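Local coordinates for protein AT5g51070/K3K7_27 (Arabidopsis thaliana, PDB 5GKM) that probably works as an ATP-dependent Clp chaperone, ClpD, of which this chain is the N-terminal domain, at residues Gly41-Asp46 / Gln50-Ser55. Sequence-based numbering, arbitrary orientation.
Sequences GLIAED and QGFLGS
Phe52 and Asp46 carry a buried contact in which the loop after helix 35-45 folds back on the last turn of that helix. The Phe52 ring lies against Leu42 and Ile43. Ile43 CG1 sits over one ring face, 3.7 Å from the centroid of the Phe52 ring and 18° off the normal, a CH-pi contact. The two side chains cross at about a right angle. Leu53 CD1, from the loop itself, lies over the opposite face, offset toward the rim. Leu42 CB meets Phe52 CE1 obliquely at 3.8 Å. Phe52 CG is anti to the backbone N (chi1 172°), which carries the ring across to the helix.

Both segments belong to the Clp N-terminal (Clp R) domain, an all-helical fold. Four of its helices pack around this contact: Leu42 touches Ala17 of helix 12-27, Ile43 Ile59 of 59-71, Phe52 Phe128 of 120-130 and Leu53 Leu149 of 146-158.

Asp46 is the first residue to leave the helix. Its OD2 accepts a hydrogen bond from Leu53 N at 3.0 Å, nearly straight at 173° and met nearly along its C-O axis. OD2 also forms a salt bridge with Arg156 of helix 146-158. OD1 accepts a hydrogen bond from Asp48 N, so both carboxylate oxygens are engaged and the group's rotation is restrained. In the loop, Ser55 N bonds to Phe52 O across the turn Phe52-Ser55. Ser55 OG gives the same oxygen a second bond at 2.7 Å, in the carbonyl plane.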
# COMPACT_ATOMS: atom_id res chain seq x y z
N GLY A 41 -5.11 -0.92 0.84
CA GLY A 41 -5.03 -1.24 2.23
C GLY A 41 -4.62 -0.07 3.11
O GLY A 41 -5.10 0.09 4.16
N LEU A 42 -3.67 0.70 2.62
CA LEU A 42 -3.25 1.88 3.34
C LEU A 42 -4.33 2.92 3.44
O LEU A 42 -4.48 3.52 4.43
CB LEU A 42 -2.02 2.52 2.68
CG LEU A 42 -0.72 1.71 2.76
CD1 LEU A 42 0.28 2.25 1.76
CD2 LEU A 42 -0.10 1.66 4.13
N ILE A 43 -5.04 3.11 2.35
CA ILE A 43 -6.18 4.02 2.35
C ILE A 43 -7.28 3.55 3.30
O ILE A 43 -7.79 4.31 4.05
CB ILE A 43 -6.74 4.26 0.93
CG1 ILE A 43 -5.70 4.98 0.07
CG2 ILE A 43 -8.02 5.07 0.96
CD1 ILE A 43 -5.97 4.96 -1.39
N ALA A 44 -7.55 2.27 3.26
CA ALA A 44 -8.57 1.74 4.13
C ALA A 44 -8.22 1.89 5.62
O ALA A 44 -9.06 2.02 6.45
CB ALA A 44 -8.87 0.30 3.80
N GLU A 45 -6.96 1.72 5.94
CA GLU A 45 -6.52 1.79 7.31
C GLU A 45 -6.51 3.20 7.91
O GLU A 45 -6.74 3.37 9.07
CB GLU A 45 -5.18 1.08 7.46
CG GLU A 45 -4.67 0.89 8.88
CD GLU A 45 -4.12 2.15 9.49
OE1 GLU A 45 -3.62 2.99 8.77
OE2 GLU A 45 -4.18 2.21 10.69
N ASP A 46 -6.18 4.19 7.09
CA ASP A 46 -5.90 5.51 7.63
C ASP A 46 -7.19 6.14 8.18
O ASP A 46 -8.11 6.25 7.49
CB ASP A 46 -5.23 6.33 6.52
CG ASP A 46 -4.71 7.67 6.98
OD1 ASP A 46 -4.95 8.07 8.08
OD2 ASP A 46 -4.01 8.23 6.20
N GLN A 50 -9.23 13.84 7.40
CA GLN A 50 -8.99 14.57 6.15
C GLN A 50 -8.62 13.64 4.97
O GLN A 50 -8.21 14.07 3.96
CB GLN A 50 -7.91 15.62 6.36
CG GLN A 50 -8.22 16.59 7.48
CD GLN A 50 -9.55 17.26 7.24
OE1 GLN A 50 -9.89 17.52 6.12
NE2 GLN A 50 -10.32 17.49 8.30
N GLY A 51 -8.83 12.35 5.18
CA GLY A 51 -8.58 11.36 4.15
C GLY A 51 -7.15 10.87 4.18
O GLY A 51 -6.43 11.24 5.03
N PHE A 52 -6.80 10.01 3.23
CA PHE A 52 -5.52 9.33 3.25
C PHE A 52 -4.40 10.38 3.13
O PHE A 52 -4.37 11.12 2.23
CB PHE A 52 -5.48 8.39 2.02
CG PHE A 52 -4.15 7.72 1.75
CD1 PHE A 52 -3.58 6.90 2.65
CD2 PHE A 52 -3.52 7.91 0.54
CE1 PHE A 52 -2.40 6.26 2.39
CE2 PHE A 52 -2.34 7.27 0.27
CZ PHE A 52 -1.77 6.47 1.21
N LEU A 53 -3.57 10.39 4.13
CA LEU A 53 -2.44 11.31 4.24
C LEU A 53 -2.91 12.77 4.10
O LEU A 53 -2.20 13.62 3.65
CB LEU A 53 -1.34 10.94 3.25
CG LEU A 53 -0.58 9.67 3.60
CD1 LEU A 53 0.30 9.26 2.46
CD2 LEU A 53 0.24 9.85 4.86
N GLY A 54 -4.15 13.00 4.49
CA GLY A 54 -4.74 14.31 4.52
C GLY A 54 -5.16 14.81 3.18
O GLY A 54 -5.46 15.97 3.03
N SER A 55 -5.17 13.93 2.21
CA SER A 55 -5.42 14.26 0.83
C SER A 55 -6.86 14.33 0.34
O SER A 55 -7.08 14.64 -0.80
CB SER A 55 -4.74 13.24 -0.05
OG SER A 55 -5.46 12.04 -0.03